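Local coordinates for protein putative alpha-galactosidase/melibiase (Bacteroides fragilis, PDB 4OGZ) that probably acts as a family 27 alpha-galactosidase, releasing terminal, non-reducing alpha-D-galactose residues from alpha-galactosides, at residues 31-36 and 41-46; 14-19 and 376-381; 22-27 and 269-274; 74-79 and 83-88; 52-55 and 60-63. All blocks are in the same frame, centred on the assembly; numbering follows the deposited sequence.

Contact 1 (31-36 and 41-46)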
# COMPACT_ATOMS: atom_id res chain seq x y z
N PHE A 31 1.66 -8.11 13.92
CA PHE A 31 0.63 -7.10 13.60
C PHE A 31 0.46 -6.10 14.73
O PHE A 31 0.20 -6.47 15.89
CB PHE A 31 -0.71 -7.77 13.30
CG PHE A 31 -1.79 -6.81 12.85
CD1 PHE A 31 -1.74 -6.20 11.61
CD2 PHE A 31 -2.84 -6.52 13.68
CE1 PHE A 31 -2.73 -5.30 11.22
CE2 PHE A 31 -3.84 -5.64 13.29
CZ PHE A 31 -3.80 -5.03 12.05
N TYR A 32 0.73 -4.84 14.42
CA TYR A 32 0.40 -3.74 15.32
C TYR A 32 -1.05 -3.31 15.03
O TYR A 32 -1.40 -3.04 13.89
CB TYR A 32 1.32 -2.55 15.11
CG TYR A 32 0.86 -1.32 15.86
CD1 TYR A 32 1.05 -1.20 17.23
CD2 TYR A 32 0.22 -0.27 15.20
CE1 TYR A 32 0.62 -0.06 17.92
CE2 TYR A 32 -0.21 0.86 15.89
CZ TYR A 32 -0.01 0.93 17.26
OH TYR A 32 -0.41 2.03 17.96
N ILE A 33 -1.84 -3.22 16.08
CA ILE A 33 -3.26 -2.85 15.98
C ILE A 33 -3.36 -1.34 15.82
O ILE A 33 -3.14 -0.62 16.78
CB ILE A 33 -4.01 -3.23 17.23
CG1 ILE A 33 -3.91 -4.73 17.50
CG2 ILE A 33 -5.49 -2.79 17.15
CD1 ILE A 33 -4.12 -5.05 18.96
N PRO A 34 -3.73 -0.87 14.62
CA PRO A 34 -3.74 0.58 14.41
C PRO A 34 -4.85 1.27 15.19
O PRO A 34 -6.04 1.02 14.96
CB PRO A 34 -3.95 0.70 12.90
CG PRO A 34 -3.65 -0.64 12.32
CD PRO A 34 -4.04 -1.59 13.38
N THR A 35 -4.48 2.13 16.11
CA THR A 35 -5.45 2.63 17.07
C THR A 35 -5.35 4.13 17.26
O THR A 35 -4.34 4.63 17.78
CB THR A 35 -5.28 1.94 18.43
OG1 THR A 35 -5.20 0.53 18.23
CG2 THR A 35 -6.46 2.24 19.34
N SER A 36 -6.39 4.85 16.85
CA SER A 36 -6.54 6.26 17.19
C SER A 36 -6.89 6.39 18.64
O SER A 36 -7.43 5.47 19.24
CB SER A 36 -7.67 6.93 16.39
OG SER A 36 -7.46 6.75 15.03
N ILE A 41 -2.73 4.08 25.83
CA ILE A 41 -3.73 3.09 25.49
C ILE A 41 -3.28 1.73 25.98
O ILE A 41 -2.10 1.42 25.97
CB ILE A 41 -3.95 3.10 23.97
CG1 ILE A 41 -4.80 4.32 23.61
CG2 ILE A 41 -4.63 1.82 23.48
CD1 ILE A 41 -5.06 4.50 22.15
N LYS A 42 -4.23 0.91 26.40
CA LYS A 42 -3.98 -0.49 26.70
C LYS A 42 -4.90 -1.38 25.86
O LYS A 42 -6.08 -1.08 25.71
CB LYS A 42 -4.25 -0.78 28.18
CG LYS A 42 -3.31 -1.78 28.82
CD LYS A 42 -3.84 -2.22 30.17
CE LYS A 42 -3.07 -3.42 30.70
NZ LYS A 42 -3.08 -3.52 32.19
N TRP A 43 -4.36 -2.48 25.36
CA TRP A 43 -5.08 -3.33 24.46
C TRP A 43 -5.39 -4.67 25.12
O TRP A 43 -4.69 -5.12 26.01
CB TRP A 43 -4.25 -3.61 23.22
CG TRP A 43 -4.16 -2.53 22.26
CD1 TRP A 43 -4.96 -2.33 21.18
CD2 TRP A 43 -3.17 -1.49 22.24
NE1 TRP A 43 -4.53 -1.21 20.48
CE2 TRP A 43 -3.43 -0.69 21.12
CE3 TRP A 43 -2.10 -1.16 23.05
CZ2 TRP A 43 -2.62 0.43 20.78
CZ3 TRP A 43 -1.31 -0.05 22.72
CH2 TRP A 43 -1.57 0.71 21.60
N HIS A 44 -6.47 -5.28 24.65
CA HIS A 44 -6.82 -6.62 25.09
C HIS A 44 -7.28 -7.40 23.90
O HIS A 44 -7.80 -6.84 22.93
CB HIS A 44 -7.91 -6.59 26.19
CG HIS A 44 -7.50 -5.81 27.39
ND1 HIS A 44 -6.90 -6.38 28.49
CD2 HIS A 44 -7.52 -4.47 27.62
CE1 HIS A 44 -6.61 -5.44 29.37
NE2 HIS A 44 -6.98 -4.27 28.87
N ALA A 45 -7.04 -8.70 23.96
CA ALA A 45 -7.46 -9.58 22.91
C ALA A 45 -8.10 -10.79 23.55
O ALA A 45 -7.56 -11.34 24.48
CB ALA A 45 -6.28 -9.99 22.06
N GLU A 46 -9.26 -11.18 23.05
CA GLU A 46 -9.89 -12.42 23.47
C GLU A 46 -9.91 -13.32 22.25
O GLU A 46 -10.11 -12.88 21.10
CB GLU A 46 -11.27 -12.13 24.08
CG GLU A 46 -12.16 -13.35 24.37
CD GLU A 46 -11.60 -14.29 25.44
OE1 GLU A 46 -10.50 -14.02 25.98
OE2 GLU A 46 -12.26 -15.31 25.77
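W43 carries its CG anti to the carbonyl carbon (chi1 -76°), which throws the indole across toward 31-36, while T35 holds OG1 beside its own backbone N (chi1 -49°), where the hydroxyl faces both W43 NE1 and I33 O. W43 NE1 donates to T35 OG1 at 2.9 Å, with an N-H...O angle of 153° and the oxygen lying in the indole plane at the ring's edge. The same hydroxyl donates its own hydrogen to I33 O, 2.8 Å from T35 OG1, and approaches from above that carbonyl's plane. One small group thus satisfies a buried indole N-H and a backbone oxygen together, a task that suits threonine. The two segments belong to different sheets of the N-terminal Ig-like domain: 31-36 to the one containing strands 14-15, 60-64 and 52-55, and 42-46 to the edge of the other, beside strand 69-79. The tryptophan fills the layer between them as a large apolar plate with one polar atom. I33 CD1 packs 3.6 Å from W43 CD1, and I41 CG2 sits over the centre of one indole face, 3.5 Å above the plane. I41 CD1 also reaches T35 CG2 at 3.9 Å. At the benzo end, Y32 OH lies 3.9 Å from W43 CZ2, the two side chains crossing at about a right angle; that hydroxyl is hydrogen-bonded to D133 OD1, from the putative catalytic domain.

Contact 2 (14-19 and 376-381)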
# COMPACT_ATOMS: atom_id res chain seq x y z
N CYS A 14 -9.98 4.23 18.92
CA CYS A 14 -10.71 3.70 17.78
C CYS A 14 -9.76 2.78 17.02
O CYS A 14 -8.72 3.23 16.49
CB CYS A 14 -11.25 4.83 16.93
SG CYS A 14 -12.07 4.27 15.43
N ILE A 15 -10.11 1.49 17.00
CA ILE A 15 -9.34 0.45 16.38
C ILE A 15 -9.59 0.47 14.88
O ILE A 15 -10.67 0.21 14.41
CB ILE A 15 -9.69 -0.96 16.98
CG1 ILE A 15 -9.22 -1.03 18.43
CG2 ILE A 15 -9.04 -2.06 16.15
CD1 ILE A 15 -9.63 -2.27 19.18
N ASN A 16 -8.55 0.82 14.13
CA ASN A 16 -8.69 1.08 12.72
C ASN A 16 -8.36 -0.12 11.85
O ASN A 16 -7.69 -1.06 12.29
CB ASN A 16 -7.79 2.28 12.35
CG ASN A 16 -8.20 3.53 13.10
OD1 ASN A 16 -9.39 3.80 13.24
ND2 ASN A 16 -7.22 4.29 13.62
N PRO A 17 -8.85 -0.11 10.61
CA PRO A 17 -8.55 -1.15 9.65
C PRO A 17 -7.04 -1.23 9.42
O PRO A 17 -6.34 -0.25 9.63
CB PRO A 17 -9.21 -0.65 8.36
CG PRO A 17 -10.24 0.33 8.76
CD PRO A 17 -9.89 0.82 10.13
N PRO A 18 -6.55 -2.38 8.94
CA PRO A 18 -7.32 -3.54 8.47
C PRO A 18 -7.89 -4.41 9.59
O PRO A 18 -7.23 -4.60 10.65
CB PRO A 18 -6.28 -4.34 7.70
CG PRO A 18 -4.97 -3.96 8.31
CD PRO A 18 -5.09 -2.56 8.79
N HIS A 19 -9.12 -4.89 9.36
CA HIS A 19 -9.81 -5.82 10.28
C HIS A 19 -9.68 -7.26 9.86
O HIS A 19 -10.27 -8.17 10.49
CB HIS A 19 -11.29 -5.44 10.39
CG HIS A 19 -11.51 -4.03 10.87
ND1 HIS A 19 -10.99 -3.57 12.05
CD2 HIS A 19 -12.22 -3.00 10.35
CE1 HIS A 19 -11.34 -2.31 12.23
NE2 HIS A 19 -12.06 -1.93 11.18
N LEU A 376 -3.53 11.12 6.03
CA LEU A 376 -4.16 10.66 7.25
C LEU A 376 -5.69 10.69 7.14
O LEU A 376 -6.35 10.75 8.15
CB LEU A 376 -3.66 11.49 8.46
CG LEU A 376 -2.15 11.46 8.77
CD1 LEU A 376 -1.89 12.26 10.04
CD2 LEU A 376 -1.56 10.07 8.94
N ASN A 377 -6.26 10.64 5.94
CA ASN A 377 -7.70 10.65 5.81
C ASN A 377 -8.18 9.23 6.09
O ASN A 377 -8.06 8.36 5.23
CB ASN A 377 -8.19 11.09 4.43
CG ASN A 377 -9.71 11.21 4.36
OD1 ASN A 377 -10.44 10.29 4.79
ND2 ASN A 377 -10.20 12.28 3.76
N LYS A 378 -8.65 9.03 7.30
CA LYS A 378 -9.06 7.72 7.81
C LYS A 378 -10.15 7.08 6.98
O LYS A 378 -10.26 5.82 6.91
CB LYS A 378 -9.52 7.94 9.24
CG LYS A 378 -10.28 6.83 9.93
CD LYS A 378 -10.89 7.40 11.22
CE LYS A 378 -11.17 6.33 12.26
NZ LYS A 378 -10.64 6.68 13.61
N ASP A 379 -11.01 7.91 6.38
CA ASP A 379 -12.19 7.43 5.67
C ASP A 379 -11.83 6.93 4.30
O ASP A 379 -12.28 5.87 3.88
CB ASP A 379 -13.26 8.53 5.55
CG ASP A 379 -13.84 8.96 6.91
OD1 ASP A 379 -13.90 8.12 7.82
OD2 ASP A 379 -14.21 10.16 7.05
N LEU A 380 -10.94 7.64 3.61
CA LEU A 380 -10.40 7.14 2.35
C LEU A 380 -9.61 5.84 2.52
O LEU A 380 -9.78 4.90 1.73
CB LEU A 380 -9.50 8.16 1.65
CG LEU A 380 -10.25 9.34 1.08
CD1 LEU A 380 -9.24 10.44 0.69
CD2 LEU A 380 -11.11 8.92 -0.10
N ILE A 381 -8.81 5.79 3.58
CA ILE A 381 -8.04 4.62 3.89
C ILE A 381 -8.99 3.45 4.17
O ILE A 381 -8.74 2.33 3.73
CB ILE A 381 -7.12 4.89 5.09
CG1 ILE A 381 -5.97 5.78 4.65
CG2 ILE A 381 -6.59 3.57 5.71
CD1 ILE A 381 -5.18 6.36 5.79
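The ammonium of K378 meets two side chains of 14-19. Its NZ gives a weak hydrogen bond to N16 OD1 at 3.2 Å, and C14 SG lies 3.3 Å from the same K378 NZ. The lysine methylene next to the charge is involved as well, since K378 CE is also 3.2 Å from N16 OD1. Lysine suits a partner this far away: the CA atoms of N16 and K378 are 8.3 Å apart, and a long chain is needed to cover the distance. With CG anti to its backbone N (chi1 167°), K378 runs nearly extended as far as CE and bends only at the last torsion, crossing the N16 side chain at about a right angle. S36 OG is a further, weak acceptor for the ammonium.

In the next shell, N16 is positioned by its amide nitrogen, which donates to D133 O and S36 OG. An asparagine serves well here because its amide can give on one side and accept the lysine on the other. K378 in turn takes its place from the start of its helix, where N377 is the N-cap: N377 OD1 accepts from L380 N at 2.9 Å, with an N-H...O angle of 168°, and more weakly from D379 N.

The contact therefore joins the Ig-like domain to the putative catalytic domain. Strand 14-15 is the outer strand beside 28-36, and helix 378-384 packs against helix 341-353 through L380 and I381, with D379 bonded to Y443 farther along the chain.

Contact 3 (22-27 and 269-274)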
# COMPACT_ATOMS: atom_id res chain seq x y z
N GLY A 22 -3.93 -11.75 6.61
CA GLY A 22 -3.57 -13.10 6.23
C GLY A 22 -2.08 -13.32 6.42
O GLY A 22 -1.27 -12.37 6.35
N ASN A 23 -1.73 -14.57 6.68
CA ASN A 23 -0.36 -14.99 6.83
C ASN A 23 -0.26 -16.46 6.48
O ASN A 23 -1.23 -17.21 6.72
CB ASN A 23 0.11 -14.73 8.27
CG ASN A 23 1.62 -14.69 8.41
OD1 ASN A 23 2.29 -14.07 7.62
ND2 ASN A 23 2.16 -15.37 9.43
N TYR A 24 0.89 -16.89 5.95
CA TYR A 24 1.10 -18.31 5.75
C TYR A 24 1.28 -19.07 7.08
O TYR A 24 1.88 -18.57 8.05
CB TYR A 24 2.33 -18.63 4.93
CG TYR A 24 2.42 -18.01 3.55
CD1 TYR A 24 1.29 -17.80 2.77
CD2 TYR A 24 3.67 -17.67 3.00
CE1 TYR A 24 1.37 -17.25 1.52
CE2 TYR A 24 3.78 -17.13 1.73
CZ TYR A 24 2.61 -16.88 1.01
OH TYR A 24 2.63 -16.40 -0.25
N PRO A 25 0.79 -20.31 7.11
CA PRO A 25 0.99 -21.13 8.31
C PRO A 25 2.43 -21.39 8.64
O PRO A 25 3.26 -21.49 7.73
CB PRO A 25 0.34 -22.47 7.96
CG PRO A 25 0.00 -22.42 6.51
CD PRO A 25 -0.04 -20.98 6.09
N ALA A 26 2.70 -21.51 9.94
CA ALA A 26 4.00 -21.87 10.44
C ALA A 26 5.06 -20.83 10.04
O ALA A 26 6.22 -21.16 10.05
CB ALA A 26 4.41 -23.24 9.95
N THR A 27 4.65 -19.60 9.74
CA THR A 27 5.60 -18.50 9.53
C THR A 27 5.45 -17.46 10.64
O THR A 27 4.37 -17.35 11.28
CB THR A 27 5.42 -17.88 8.14
OG1 THR A 27 4.16 -17.20 8.07
CG2 THR A 27 5.52 -18.96 7.08
N GLY A 269 3.01 -16.64 -8.05
CA GLY A 269 3.11 -16.33 -6.63
C GLY A 269 3.20 -14.86 -6.25
O GLY A 269 3.57 -14.55 -5.14
N GLY A 270 2.87 -13.96 -7.16
CA GLY A 270 2.83 -12.54 -6.84
C GLY A 270 1.58 -12.15 -6.07
O GLY A 270 0.50 -12.67 -6.32
N HIS A 271 1.72 -11.16 -5.19
CA HIS A 271 0.62 -10.57 -4.44
C HIS A 271 0.26 -9.17 -4.94
O HIS A 271 -0.77 -8.62 -4.57
CB HIS A 271 0.99 -10.52 -2.97
CG HIS A 271 1.44 -11.83 -2.43
ND1 HIS A 271 2.77 -12.17 -2.29
CD2 HIS A 271 0.73 -12.92 -2.05
CE1 HIS A 271 2.86 -13.40 -1.83
NE2 HIS A 271 1.64 -13.89 -1.68
N LEU A 272 1.15 -8.57 -5.71
CA LEU A 272 0.87 -7.27 -6.36
C LEU A 272 1.76 -7.14 -7.57
O LEU A 272 2.86 -7.70 -7.61
CB LEU A 272 1.05 -6.07 -5.42
CG LEU A 272 2.42 -5.86 -4.79
CD1 LEU A 272 2.59 -4.40 -4.37
CD2 LEU A 272 2.64 -6.79 -3.62
N TRP A 273 1.29 -6.39 -8.55
CA TRP A 273 1.99 -6.31 -9.82
C TRP A 273 1.82 -4.94 -10.41
O TRP A 273 0.73 -4.41 -10.54
CB TRP A 273 1.45 -7.36 -10.78
CG TRP A 273 -0.04 -7.51 -10.76
CD1 TRP A 273 -0.93 -6.83 -11.50
CD2 TRP A 273 -0.82 -8.44 -9.95
NE1 TRP A 273 -2.23 -7.25 -11.20
CE2 TRP A 273 -2.17 -8.21 -10.23
CE3 TRP A 273 -0.49 -9.38 -8.97
CZ2 TRP A 273 -3.20 -8.91 -9.62
CZ3 TRP A 273 -1.52 -10.10 -8.36
CH2 TRP A 273 -2.86 -9.86 -8.69
N ARG A 274 2.93 -4.35 -10.81
CA ARG A 274 2.90 -3.04 -11.44
C ARG A 274 2.21 -3.11 -12.79
O ARG A 274 2.47 -3.99 -13.58
CB ARG A 274 4.34 -2.54 -11.55
CG ARG A 274 4.84 -2.06 -10.18
CD ARG A 274 4.63 -0.56 -9.92
NE ARG A 274 5.11 0.22 -11.06
CZ ARG A 274 6.36 0.69 -11.27
NH1 ARG A 274 7.36 0.57 -10.38
NH2 ARG A 274 6.62 1.28 -12.43
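Y24 and H271 meet through a single pair of heteroatoms. Y24 OH stands 3.1 Å from H271 NE2, near the plane of the imidazole and at its edge, while the phenol ring is met obliquely. The two side chains come from opposite directions, each with CG anti to its carbonyl carbon (chi1 -56° for Y24, -53° for H271). Tyrosine suits this place because its rigid ring carries a polar group far from the backbone.

Hydrogen bonds act behind both partners. H271 ND1 accepts from F251 N, which restrains the ring's rotation. On the other side, Y24 O accepts from T27 OG1 at 2.7 Å, the hydroxyl tilted from the carbonyl plane, and Y24 N bonds to S248 OG; these brace the turn from which the tyrosine projects.

Van der Waals contact completes the site: L96 of a loop and R243 of helix 228-244 touch both Y24 and H271, and from within 269-274 G269 O covers one imidazole face, 3.5 Å above it and offset toward the rim.

Y24 opens a type II beta turn, Y24 to T27, following strand 20-23 of the Ig-like domain, whereas H271 directly precedes strand 272-274 of the parallel eight-stranded TIM barrel, so that a turn of one domain meets a barrel loop.

Contact 4 (74-79 and 83-88)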
# COMPACT_ATOMS: atom_id res chain seq x y z
N MSE A 74 -11.32 -10.87 19.27
CA MSE A 74 -11.99 -9.63 19.69
C MSE A 74 -10.96 -8.79 20.36
O MSE A 74 -10.34 -9.22 21.31
CB MSE A 74 -13.19 -9.88 20.61
CG MSE A 74 -14.30 -10.59 19.82
SE MSE A 74 -15.18 -9.48 18.40
CE MSE A 74 -15.05 -7.72 19.23
N LEU A 75 -10.76 -7.58 19.83
CA LEU A 75 -9.81 -6.62 20.36
C LEU A 75 -10.54 -5.51 21.10
O LEU A 75 -11.63 -5.08 20.71
CB LEU A 75 -8.96 -6.01 19.25
CG LEU A 75 -8.23 -6.95 18.28
CD1 LEU A 75 -7.54 -6.15 17.20
CD2 LEU A 75 -7.23 -7.82 19.01
N LYS A 76 -9.93 -5.08 22.19
CA LYS A 76 -10.41 -3.94 22.91
C LYS A 76 -9.23 -3.01 23.16
O LYS A 76 -8.15 -3.46 23.50
CB LYS A 76 -11.06 -4.40 24.21
CG LYS A 76 -11.91 -3.33 24.88
CD LYS A 76 -12.93 -3.90 25.87
CE LYS A 76 -13.99 -2.84 26.16
NZ LYS A 76 -14.92 -3.20 27.26
N ALA A 77 -9.45 -1.71 22.95
CA ALA A 77 -8.48 -0.69 23.31
C ALA A 77 -9.11 0.27 24.29
O ALA A 77 -10.27 0.68 24.12
CB ALA A 77 -8.00 0.05 22.07
N GLU A 78 -8.37 0.64 25.32
CA GLU A 78 -8.93 1.49 26.38
C GLU A 78 -7.99 2.62 26.70
O GLU A 78 -6.76 2.44 26.66
CB GLU A 78 -9.25 0.66 27.65
CG GLU A 78 -9.80 -0.74 27.35
CD GLU A 78 -10.35 -1.48 28.57
OE1 GLU A 78 -9.58 -1.68 29.52
OE2 GLU A 78 -11.55 -1.87 28.55
N ASN A 79 -8.55 3.80 26.97
CA ASN A 79 -7.78 4.90 27.52
C ASN A 79 -8.61 5.66 28.58
O ASN A 79 -9.70 5.23 28.92
CB ASN A 79 -7.23 5.84 26.41
CG ASN A 79 -8.32 6.56 25.62
OD1 ASN A 79 -9.48 6.63 26.03
ND2 ASN A 79 -7.93 7.14 24.49
N THR A 83 -13.36 3.34 25.58
CA THR A 83 -12.97 2.08 24.97
C THR A 83 -13.57 1.86 23.57
O THR A 83 -14.58 2.46 23.19
CB THR A 83 -13.39 0.89 25.85
OG1 THR A 83 -14.77 0.63 25.62
CG2 THR A 83 -13.18 1.16 27.34
N ASP A 84 -12.91 1.02 22.77
CA ASP A 84 -13.42 0.57 21.48
C ASP A 84 -13.20 -0.90 21.38
O ASP A 84 -12.18 -1.41 21.85
CB ASP A 84 -12.71 1.27 20.30
CG ASP A 84 -13.37 0.97 18.97
OD1 ASP A 84 -14.61 0.81 18.97
OD2 ASP A 84 -12.67 0.88 17.93
N THR A 85 -14.14 -1.59 20.76
CA THR A 85 -14.12 -3.05 20.67
C THR A 85 -14.32 -3.37 19.23
O THR A 85 -15.16 -2.78 18.59
CB THR A 85 -15.21 -3.69 21.53
OG1 THR A 85 -14.95 -3.38 22.89
CG2 THR A 85 -15.26 -5.24 21.36
N GLN A 86 -13.53 -4.29 18.70
CA GLN A 86 -13.51 -4.52 17.28
C GLN A 86 -12.99 -5.91 16.97
O GLN A 86 -12.19 -6.44 17.72
CB GLN A 86 -12.62 -3.48 16.62
CG GLN A 86 -12.60 -3.54 15.13
CD GLN A 86 -13.99 -3.40 14.54
OE1 GLN A 86 -14.68 -4.40 14.30
NE2 GLN A 86 -14.42 -2.16 14.35
N GLU A 87 -13.43 -6.48 15.85
CA GLU A 87 -13.00 -7.81 15.44
C GLU A 87 -11.72 -7.74 14.58
O GLU A 87 -11.56 -6.83 13.79
CB GLU A 87 -14.11 -8.52 14.68
CG GLU A 87 -13.73 -9.84 14.03
CD GLU A 87 -14.84 -10.45 13.18
OE1 GLU A 87 -16.02 -10.07 13.33
OE2 GLU A 87 -14.52 -11.32 12.34
N LEU A 88 -10.82 -8.69 14.79
CA LEU A 88 -9.72 -8.95 13.87
C LEU A 88 -9.85 -10.38 13.37
O LEU A 88 -9.81 -11.35 14.14
CB LEU A 88 -8.36 -8.74 14.54
CG LEU A 88 -7.15 -8.98 13.62
CD1 LEU A 88 -7.05 -7.91 12.54
CD2 LEU A 88 -5.87 -9.04 14.43
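A beta hairpin of the Ig-like domain is formed by strands 69-79 and 82-92, and its two arms face each other here through L75 with Q86 and A77 with D84, both hydrogen-bonded pairs. L75 N donates to Q86 O at 2.8 Å, and L75 O accepts from Q86 N; A77 and D84 exchange the same two bonds, A77 N to D84 O being 3.0 Å. The non-hydrogen-bonded pair K76-T85 sits between them, with M74-E87 and E78-T83 beyond them at the two ends, and the strand axes run antiparallel at 154°.

The two faces differ in character. On the face of L75 and A77, the chains turn toward the opposing sheet of the sandwich: L75 CD1 packs on L88 CB at 3.8 Å, and L75 and A77 touch I15, I33 and T35 from the other sheet. Compact apolar residues fit this interior. D84 lies on that face too, and D84 OD2 accepts from I15 N, a side-chain link from this hairpin to strand 14-15 of the other sheet.

The face of K76, T83 and T85 is the more exposed one, and suits long polar or beta-branched residues. K76, extended beyond CG, passes its methylenes beside the threonines, K76 CE lying 3.5 Å from T85 OG1 and 3.6 Å from T83 OG1. E78 runs alongside T83, with E78 OE2 3.6 Å from T83 CG2. In the selenomethionine M74 a bend at chi2 (-69°) helps bring SE to 4.0 Å from E87 CB, and chi3 then directs M74 CE toward the opposite strand, 3.5 Å from Q86 O.

Contact 5 (52-55 and 60-63); sequences LKLD and IIKG
K53 and K62 pair through both of their backbone groups: K53 N donates to K62 O at 2.9 Å and K62 N to K53 O at 3.0 Å, so the peptide N-H and C=O of each lysine are satisfied across the pair. A third bond, D55 N to I60 O at 2.9 Å, has an N-H...O angle of 170°. Each of these three acceptors also receives a CA-H contact; I61 CA, for instance, lies 3.4 Å from K53 O. I61 N and G63 have their partners on the other side, in F31 and F29 of strand 28-36. The carboxylate of D55 turns away from 60-63 and accepts through OD1 from E57 N in the connecting loop, where a short acid can reach a backbone N-H.

Side chains sort by face. L54, with CG anti to the backbone N (chi1 163°), directs its branched end to I61 CG1, 3.9 Å from L54 CD1, and to W43 and A45 of the facing sheet. L52 CB lies 4.0 Å from I61 CG2, and L52 CD2 rests on the backbone of G63, a glycine whose backbone angles would jam a CB against the preceding carbonyl and crowd L52 CA. On the opposite face the lysines are exposed, while I60, packed on L30, adds an apolar patch. The whole is an antiparallel beta hairpin at the edge of one sheet of an Ig-like beta sandwich.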
# COMPACT_ATOMS: atom_id res chain seq x y z
N LEU A 52 -0.07 -17.12 19.22
CA LEU A 52 -0.01 -15.66 19.20
C LEU A 52 -0.20 -15.11 20.60
O LEU A 52 -0.90 -15.71 21.43
CB LEU A 52 -1.06 -15.04 18.25
CG LEU A 52 -0.98 -15.49 16.80
CD1 LEU A 52 -2.04 -14.78 15.96
CD2 LEU A 52 0.41 -15.26 16.20
N LYS A 53 0.47 -13.99 20.86
CA LYS A 53 0.41 -13.29 22.13
C LYS A 53 0.31 -11.80 21.81
O LYS A 53 0.90 -11.35 20.87
CB LYS A 53 1.64 -13.62 22.99
CG LYS A 53 1.61 -15.01 23.63
CD LYS A 53 2.98 -15.69 23.71
CE LYS A 53 3.45 -16.34 22.40
NZ LYS A 53 4.53 -15.56 21.72
N LEU A 54 -0.47 -11.07 22.59
CA LEU A 54 -0.56 -9.62 22.47
C LEU A 54 0.25 -8.95 23.57
O LEU A 54 0.12 -9.32 24.71
CB LEU A 54 -2.02 -9.18 22.58
CG LEU A 54 -2.26 -7.71 22.89
CD1 LEU A 54 -1.95 -6.87 21.65
CD2 LEU A 54 -3.68 -7.49 23.39
N ASP A 55 1.07 -7.97 23.23
CA ASP A 55 1.63 -7.08 24.24
C ASP A 55 0.64 -5.92 24.51
O ASP A 55 0.44 -5.05 23.67
CB ASP A 55 3.01 -6.58 23.80
CG ASP A 55 3.66 -5.70 24.84
OD1 ASP A 55 2.93 -5.21 25.73
OD2 ASP A 55 4.89 -5.52 24.78
N ILE A 60 0.99 -4.83 19.98
CA ILE A 60 1.59 -5.72 18.98
C ILE A 60 1.21 -7.17 19.28
O ILE A 60 1.45 -7.65 20.39
CB ILE A 60 3.13 -5.54 18.93
CG1 ILE A 60 3.48 -4.18 18.34
CG2 ILE A 60 3.77 -6.59 18.07
CD1 ILE A 60 4.94 -3.79 18.50
N ILE A 61 0.64 -7.82 18.27
CA ILE A 61 0.37 -9.25 18.27
C ILE A 61 1.50 -9.94 17.52
O ILE A 61 1.93 -9.50 16.44
CB ILE A 61 -0.95 -9.58 17.60
CG1 ILE A 61 -2.09 -8.92 18.35
CG2 ILE A 61 -1.21 -11.09 17.55
CD1 ILE A 61 -3.33 -8.82 17.47
N LYS A 62 2.04 -11.00 18.13
CA LYS A 62 3.27 -11.61 17.68
C LYS A 62 3.19 -13.12 17.92
O LYS A 62 2.65 -13.56 18.92
CB LYS A 62 4.43 -10.96 18.43
CG LYS A 62 5.76 -11.64 18.33
CD LYS A 62 6.85 -10.90 19.12
CE LYS A 62 8.31 -11.33 18.74
NZ LYS A 62 8.80 -11.16 17.33
N GLY A 63 3.76 -13.89 17.00
CA GLY A 63 4.04 -15.27 17.22
C GLY A 63 4.06 -16.04 15.93
O GLY A 63 4.63 -15.60 14.94

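In the fold
Contacts 1, 4 and 5 build the Ig-like domain, whereas contacts 2 and 3 tie it to the rest of the enzyme. Contact 1 is the buried one, joining the two sheets through side chains, with no backbone hydrogen bond across it; contacts 4 and 5 are hairpins held by backbone bonds, each with a largely apolar inner face and a mostly polar outer one. They meet around the sandwich core: strand 42-46 of contact 1 pairs with 74-79 of contact 4, and F31 with I61 of contact 5. Contacts 2 and 3, partly buried and about 22 Å apart between centres, are small and polar, each reaching the barrel region from one end of the 14-27 stretch.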